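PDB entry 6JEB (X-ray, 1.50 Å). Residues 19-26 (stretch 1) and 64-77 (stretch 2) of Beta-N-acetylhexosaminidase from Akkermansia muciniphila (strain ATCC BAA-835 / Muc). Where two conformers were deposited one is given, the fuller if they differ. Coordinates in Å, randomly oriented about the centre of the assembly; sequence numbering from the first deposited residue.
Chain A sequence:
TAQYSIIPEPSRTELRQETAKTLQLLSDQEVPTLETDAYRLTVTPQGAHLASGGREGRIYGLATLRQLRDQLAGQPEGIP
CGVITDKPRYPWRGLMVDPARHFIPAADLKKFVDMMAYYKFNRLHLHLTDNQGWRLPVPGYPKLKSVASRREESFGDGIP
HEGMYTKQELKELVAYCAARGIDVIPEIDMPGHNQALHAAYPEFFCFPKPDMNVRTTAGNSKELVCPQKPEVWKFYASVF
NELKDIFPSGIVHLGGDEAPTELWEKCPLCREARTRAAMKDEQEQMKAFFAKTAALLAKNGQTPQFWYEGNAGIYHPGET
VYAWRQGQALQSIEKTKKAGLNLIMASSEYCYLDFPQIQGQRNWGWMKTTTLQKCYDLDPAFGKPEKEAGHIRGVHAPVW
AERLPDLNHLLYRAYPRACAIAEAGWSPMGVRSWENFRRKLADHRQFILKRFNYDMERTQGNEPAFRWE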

ATOM      1  N   THR A  19     -18.186   2.872  34.924  1.00 26.91           N
ATOM      2  CA  THR A  19     -16.812   2.471  34.661  1.00 26.72           C
ATOM      3  C   THR A  19     -16.764   0.964  34.474  1.00 23.85           C
ATOM      4  O   THR A  19     -17.490   0.225  35.148  1.00 24.44           O
ATOM      5  CB  THR A  19     -15.922   2.863  35.848  1.00 31.02           C
ATOM      6  OG1 THR A  19     -15.972   4.283  36.030  1.00 34.44           O
ATOM      7  CG2 THR A  19     -14.483   2.438  35.612  1.00 32.24           C
ATOM      8  N   ALA A  20     -15.918   0.509  33.550  1.00 20.97           N
ATOM      9  CA  ALA A  20     -15.708  -0.909  33.295  1.00 22.69           C
ATOM     10  C   ALA A  20     -14.281  -1.287  33.666  1.00 23.25           C
ATOM     11  O   ALA A  20     -13.328  -0.626  33.240  1.00 23.99           O
ATOM     12  CB  ALA A  20     -15.956  -1.238  31.818  1.00 20.66           C
ATOM     13  N   LYS A  21     -14.136  -2.353  34.451  1.00 21.10           N
ATOM     14  CA  LYS A  21     -12.833  -2.916  34.778  1.00 23.48           C
ATOM     15  C   LYS A  21     -12.634  -4.286  34.154  1.00 22.77           C
ATOM     16  O   LYS A  21     -11.639  -4.961  34.446  1.00 24.06           O
ATOM     17  CB  LYS A  21     -12.618  -2.958  36.292  1.00 25.77           C
ATOM     18  CG  LYS A  21     -12.404  -1.582  36.888  1.00 29.32           C
ATOM     19  CD  LYS A  21     -12.238  -1.631  38.393  1.00 34.90           C
ATOM     20  CE  LYS A  21     -12.082  -0.226  38.946  1.00 39.22           C
ATOM     21  NZ  LYS A  21     -11.937  -0.214  40.422  1.00 42.43           N
ATOM     22  N   THR A  22     -13.560  -4.709  33.302  1.00 21.42           N
ATOM     23  CA  THR A  22     -13.424  -5.931  32.536  1.00 21.80           C
ATOM     24  C   THR A  22     -13.933  -5.666  31.132  1.00 21.01           C
ATOM     25  O   THR A  22     -14.828  -4.840  30.924  1.00 21.87           O
ATOM     26  CB  THR A  22     -14.201  -7.097  33.170  1.00 22.99           C
ATOM     27  OG1 THR A  22     -14.056  -8.261  32.349  1.00 23.67           O
ATOM     28  CG2 THR A  22     -15.684  -6.763  33.310  1.00 23.10           C
ATOM     29  N   LEU A  23     -13.325  -6.350  30.166  1.00 19.29           N
ATOM     30  CA  LEU A  23     -13.750  -6.302  28.775  1.00 17.97           C
ATOM     31  C   LEU A  23     -14.059  -7.696  28.248  1.00 19.80           C
ATOM     32  O   LEU A  23     -13.989  -7.936  27.038  1.00 21.59           O
ATOM     33  CB  LEU A  23     -12.713  -5.577  27.910  1.00 16.86           C
ATOM     34  CG  LEU A  23     -12.752  -4.053  28.048  1.00 17.28           C
ATOM     35  CD1 LEU A  23     -11.454  -3.417  27.564  1.00 18.10           C
ATOM     36  CD2 LEU A  23     -13.959  -3.479  27.300  1.00 17.59           C
ATOM     37  N   GLN A  24     -14.391  -8.618  29.150  1.00 20.54           N
ATOM     38  CA  GLN A  24     -14.839  -9.943  28.758  1.00 20.77           C
ATOM     39  C   GLN A  24     -15.979  -9.822  27.761  1.00 18.81           C
ATOM     40  O   GLN A  24     -16.919  -9.054  27.963  1.00 19.33           O
ATOM     41  CB  GLN A  24     -15.320 -10.699  30.001  1.00 24.56           C
ATOM     42  CG  GLN A  24     -16.043 -11.999  29.700  1.00 28.92           C
ATOM     43  CD  GLN A  24     -16.679 -12.618  30.939  1.00 37.02           C
ATOM     44  OE1 GLN A  24     -16.228 -12.387  32.061  1.00 39.42           O
ATOM     45  NE2 GLN A  24     -17.736 -13.406  30.736  1.00 39.30           N
ATOM     46  N   LEU A  25     -15.886 -10.572  26.676  1.00 17.40           N
ATOM     47  CA  LEU A  25     -16.896 -10.502  25.631  1.00 17.42           C
ATOM     48  C   LEU A  25     -18.108 -11.323  26.070  1.00 17.26           C
ATOM     49  O   LEU A  25     -18.026 -12.551  26.188  1.00 17.91           O
ATOM     50  CB  LEU A  25     -16.290 -11.004  24.328  1.00 20.98           C
ATOM     51  CG  LEU A  25     -17.012 -10.667  23.036  1.00 20.67           C
ATOM     52  CD1 LEU A  25     -17.298  -9.163  22.923  1.00 16.88           C
ATOM     53  CD2 LEU A  25     -16.206 -11.173  21.835  1.00 18.68           C
ATOM     54  N   LEU A  26     -19.233 -10.643  26.321  1.00 15.80           N
ATOM     55  CA  LEU A  26     -20.450 -11.283  26.811  1.00 16.96           C
ATOM     56  C   LEU A  26     -21.362 -11.751  25.688  1.00 15.85           C
ATOM     57  O   LEU A  26     -22.140 -12.699  25.878  1.00 17.64           O
ATOM     58  CB  LEU A  26     -21.240 -10.304  27.684  1.00 18.33           C
ATOM     59  CG  LEU A  26     -20.520  -9.774  28.922  1.00 21.11           C
ATOM     60  CD1 LEU A  26     -21.370  -8.713  29.612  1.00 20.75           C
ATOM     61  CD2 LEU A  26     -20.214 -10.930  29.863  1.00 25.60           C
ATOM     62  N   THR A  64     -11.090  -2.994  17.575  1.00 12.88           N
ATOM     63  CA  THR A  64     -11.367  -1.974  18.578  1.00 13.20           C
ATOM     64  C   THR A  64     -11.313  -2.557  19.982  1.00 12.90           C
ATOM     65  O   THR A  64     -10.741  -1.947  20.895  1.00 13.02           O
ATOM     66  CB  THR A  64     -12.730  -1.351  18.289  1.00 12.58           C
ATOM     67  OG1 THR A  64     -12.638  -0.638  17.050  1.00 13.30           O
ATOM     68  CG2 THR A  64     -13.154  -0.398  19.414  1.00 14.12           C
ATOM     69  N   LEU A  65     -11.896  -3.741  20.176  1.00 13.48           N
ATOM     70  CA  LEU A  65     -11.840  -4.393  21.481  1.00 13.98           C
ATOM     71  C   LEU A  65     -10.397  -4.623  21.920  1.00 14.49           C
ATOM     72  O   LEU A  65     -10.066  -4.472  23.103  1.00 15.19           O
ATOM     73  CB  LEU A  65     -12.616  -5.710  21.430  1.00 15.85           C
ATOM     74  CG  LEU A  65     -12.821  -6.474  22.736  1.00 16.58           C
ATOM     75  CD1 LEU A  65     -13.526  -5.591  23.747  1.00 17.67           C
ATOM     76  CD2 LEU A  65     -13.615  -7.754  22.473  1.00 18.57           C
ATOM     77  N   ARG A  66      -9.524  -4.979  20.974  1.00 14.65           N
ATOM     78  CA  ARG A  66      -8.112  -5.173  21.283  0.70 14.70           C
ATOM     79  C   ARG A  66      -7.490  -3.881  21.805  1.00 15.19           C
ATOM     80  O   ARG A  66      -6.746  -3.890  22.794  1.00 15.54           O
ATOM     81  CB  ARG A  66      -7.410  -5.668  20.014  0.70 16.06           C
ATOM     82  CG  ARG A  66      -5.941  -5.989  20.128  0.70 17.62           C
ATOM     83  CD  ARG A  66      -5.467  -6.807  18.907  0.70 18.83           C
ATOM     84  NE  ARG A  66      -5.806  -6.153  17.643  0.70 19.20           N
ATOM     85  CZ  ARG A  66      -5.961  -6.778  16.477  0.70 18.07           C
ATOM     86  NH1 ARG A  66      -5.809  -8.098  16.382  0.70 19.53           N
ATOM     87  NH2 ARG A  66      -6.260  -6.077  15.396  0.70 13.45           N
ATOM     88  N   GLN A  67      -7.783  -2.753  21.143  1.00 14.18           N
ATOM     89  CA  GLN A  67      -7.238  -1.477  21.599  1.00 13.21           C
ATOM     90  C   GLN A  67      -7.801  -1.097  22.962  1.00 15.20           C
ATOM     91  O   GLN A  67      -7.074  -0.566  23.813  1.00 16.26           O
ATOM     92  CB  GLN A  67      -7.493  -0.375  20.569  1.00 14.35           C
ATOM     93  CG  GLN A  67      -6.718  -0.587  19.279  1.00 13.96           C
ATOM     94  CD  GLN A  67      -6.579   0.683  18.459  1.00 13.07           C
ATOM     95  OE1 GLN A  67      -7.115   1.733  18.821  1.00 14.60           O
ATOM     96  NE2 GLN A  67      -5.847   0.599  17.352  1.00 13.16           N
ATOM     97  N   LEU A  68      -9.091  -1.362  23.191  1.00 14.55           N
ATOM     98  CA  LEU A  68      -9.677  -1.079  24.499  1.00 14.52           C
ATOM     99  C   LEU A  68      -9.056  -1.953  25.580  1.00 15.44           C
ATOM    100  O   LEU A  68      -8.863  -1.498  26.714  1.00 16.07           O
ATOM    101  CB  LEU A  68     -11.192  -1.267  24.456  1.00 15.44           C
ATOM    102  CG  LEU A  68     -11.962  -0.218  23.659  1.00 16.55           C
ATOM    103  CD1 LEU A  68     -13.425  -0.605  23.624  1.00 17.60           C
ATOM    104  CD2 LEU A  68     -11.773   1.170  24.265  1.00 18.21           C
ATOM    105  N   ARG A  69      -8.740  -3.210  25.250  1.00 15.51           N
ATOM    106  CA  ARG A  69      -8.059  -4.068  26.216  1.00 15.70           C
ATOM    107  C   ARG A  69      -6.664  -3.546  26.530  1.00 16.22           C
ATOM    108  O   ARG A  69      -6.223  -3.597  27.687  1.00 17.94           O
ATOM    109  CB  ARG A  69      -8.019  -5.509  25.713  1.00 17.16           C
ATOM    110  CG  ARG A  69      -9.381  -6.159  25.753  1.00 18.60           C
ATOM    111  CD  ARG A  69      -9.425  -7.533  25.134  1.00 23.58           C
ATOM    112  NE  ARG A  69     -10.716  -8.145  25.437  1.00 26.60           N
ATOM    113  CZ  ARG A  69     -11.260  -9.151  24.765  1.00 29.37           C
ATOM    114  NH1 ARG A  69     -10.633  -9.680  23.720  1.00 31.32           N
ATOM    115  NH2 ARG A  69     -12.441  -9.620  25.144  1.00 28.08           N
ATOM    116  N   ASP A  70      -5.955  -3.045  25.515  1.00 16.15           N
ATOM    117  CA  ASP A  70      -4.651  -2.441  25.768  1.00 16.54           C
ATOM    118  C   ASP A  70      -4.786  -1.199  26.642  1.00 16.87           C
ATOM    119  O   ASP A  70      -3.973  -0.973  27.547  1.00 18.33           O
ATOM    120  CB  ASP A  70      -3.944  -2.123  24.448  1.00 17.22           C
ATOM    121  CG  ASP A  70      -3.535  -3.381  23.683  1.00 18.99           C
ATOM    122  OD1 ASP A  70      -3.486  -4.473  24.292  1.00 19.87           O
ATOM    123  OD2 ASP A  70      -3.255  -3.276  22.469  1.00 16.78           O
ATOM    124  N   GLN A  71      -5.821  -0.388  26.399  1.00 16.38           N
ATOM    125  CA  GLN A  71      -6.059   0.768  27.257  1.00 17.13           C
ATOM    126  C   GLN A  71      -6.359   0.342  28.692  1.00 17.27           C
ATOM    127  O   GLN A  71      -5.762   0.862  29.648  1.00 19.78           O
ATOM    128  CB  GLN A  71      -7.192   1.631  26.693  1.00 17.48           C
ATOM    129  CG  GLN A  71      -7.403   2.898  27.520  1.00 19.87           C
ATOM    130  CD  GLN A  71      -8.469   3.818  26.952  1.00 23.15           C
ATOM    131  OE1 GLN A  71      -8.898   3.661  25.808  1.00 24.66           O
ATOM    132  NE2 GLN A  71      -8.893   4.791  27.748  1.00 25.83           N
ATOM    133  N   LEU A  72      -7.270  -0.618  28.862  1.00 17.08           N
ATOM    134  CA  LEU A  72      -7.641  -1.057  30.204  1.00 18.51           C
ATOM    135  C   LEU A  72      -6.442  -1.632  30.952  1.00 20.01           C
ATOM    136  O   LEU A  72      -6.312  -1.446  32.168  1.00 21.63           O
ATOM    137  CB  LEU A  72      -8.774  -2.082  30.118  1.00 18.86           C
ATOM    138  CG  LEU A  72      -9.225  -2.739  31.425  1.00 19.88           C
ATOM    139  CD1 LEU A  72      -9.721  -1.700  32.433  1.00 20.60           C
ATOM    140  CD2 LEU A  72     -10.302  -3.789  31.146  1.00 21.06           C
ATOM    141  N   ALA A  73      -5.542  -2.316  30.235  1.00 20.78           N
ATOM    142  CA  ALA A  73      -4.369  -2.901  30.881  1.00 23.30           C
ATOM    143  C   ALA A  73      -3.501  -1.841  31.542  1.00 26.05           C
ATOM    144  O   ALA A  73      -2.836  -2.122  32.547  1.00 29.03           O
ATOM    145  CB  ALA A  73      -3.557  -3.708  29.867  1.00 23.72           C
ATOM    146  N   GLY A  74      -3.494  -0.623  31.005  1.00 25.60           N
ATOM    147  CA  GLY A  74      -2.767   0.484  31.588  1.00 27.78           C
ATOM    148  C   GLY A  74      -3.594   1.428  32.436  1.00 27.83           C
ATOM    149  O   GLY A  74      -3.067   2.446  32.896  1.00 29.16           O
ATOM    150  N   GLN A  75      -4.871   1.119  32.664  1.00 28.09           N
ATOM    151  CA  GLN A  75      -5.790   1.982  33.406  1.00 29.81           C
ATOM    152  C   GLN A  75      -6.489   1.139  34.462  1.00 32.88           C
ATOM    153  O   GLN A  75      -7.648   0.740  34.285  1.00 30.07           O
ATOM    154  CB  GLN A  75      -6.815   2.630  32.473  1.00 30.86           C
ATOM    155  CG  GLN A  75      -6.567   4.090  32.185  1.00 35.45           C
ATOM    156  CD  GLN A  75      -7.541   4.664  31.172  1.00 35.63           C
ATOM    157  OE1 GLN A  75      -7.145   5.065  30.083  1.00 37.06           O
ATOM    158  NE2 GLN A  75      -8.823   4.712  31.532  1.00 33.75           N
ATOM    159  N   PRO A  76      -5.815   0.851  35.578  1.00 37.18           N
ATOM    160  CA  PRO A  76      -6.440   0.009  36.614  1.00 39.03           C
ATOM    161  C   PRO A  76      -7.710   0.600  37.201  1.00 37.18           C
ATOM    162  O   PRO A  76      -8.543  -0.149  37.727  1.00 39.43           O
ATOM    163  CB  PRO A  76      -5.336  -0.141  37.670  1.00 40.61           C
ATOM    164  CG  PRO A  76      -4.431   1.035  37.446  1.00 40.49           C
ATOM    165  CD  PRO A  76      -4.478   1.326  35.971  1.00 39.34           C
ATOM    166  N   GLU A  77      -7.894   1.920  37.119  1.00 35.58           N
ATOM    167  CA  GLU A  77      -9.136   2.532  37.571  1.00 36.51           C
ATOM    168  C   GLU A  77     -10.315   2.202  36.665  1.00 32.96           C
ATOM    169  O   GLU A  77     -11.453   2.534  37.015  1.00 35.42           O
ATOM    170  CB  GLU A  77      -8.974   4.052  37.669  1.00 40.90           C
ATOM    171  CG  GLU A  77      -8.910   4.773  36.326  1.00 45.26           C
ATOM    172  CD  GLU A  77      -7.499   4.878  35.761  1.00 48.46           C
ATOM    173  OE1 GLU A  77      -6.612   4.098  36.179  1.00 47.21           O
ATOM    174  OE2 GLU A  77      -7.280   5.753  34.894  1.00 51.77           O
TER

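The contact is built around one bump, the side chain of L23, seated on the face of the helix that carries L65, L68, R69 and L72. L23 is buried, its CA-to-CB bond points toward the helix, and it has the largest area covered by the opposing stretch. Its two methyls diverge to fill different parts of the hollow. L23 CD1 rests on the helix itself, 3.3 Å from L68 O, 3.8 Å from L68 CB and 3.8 Å from L72 CD2; L23 CD2 reaches toward the preceding turn, 4.2 Å from L65 CD1. A branched, purely apolar side chain suits this place, since L65, L68 and L72 line it with hydrocarbon and L68 O is already engaged by L72 N within the helix.

R69 closes one flank. Its CA-to-CB bond points sideways, but the extended chain (chi1 m, chi2 and chi3 t) carries the guanidinium to the loop, where R69 NH2 donates a hydrogen bond to L23 O (3.0 Å, 161°). This is the single hydrogen bond across the stretches. L23 O lies at the edge of the guanidinium, near its plane, as a good acceptor should, while R69 CG packs 3.9 Å from L23 CD1.

L72, a second bump, fits against the backbone of the loop: L72 CD1 lies 3.8 Å from A20 O, and L72 CD2 3.7 Å from K21 O and 4.0 Å from T22 N. At the other end, L25 CD1 meets L65 CD2 at 4.0 Å.

Beyond the helix, the chain at E77 meets the strand end through its backbone. T19 CG2 lies 3.3 Å from E77 O, and the extended K21 side chain brings K21 CE to 3.4 Å from the same E77 O. The CA-to-CB bonds of T22 and Q24 point away, and T22 OG1 accepts from Q24 N (3.2 Å), bracing the loop around L23.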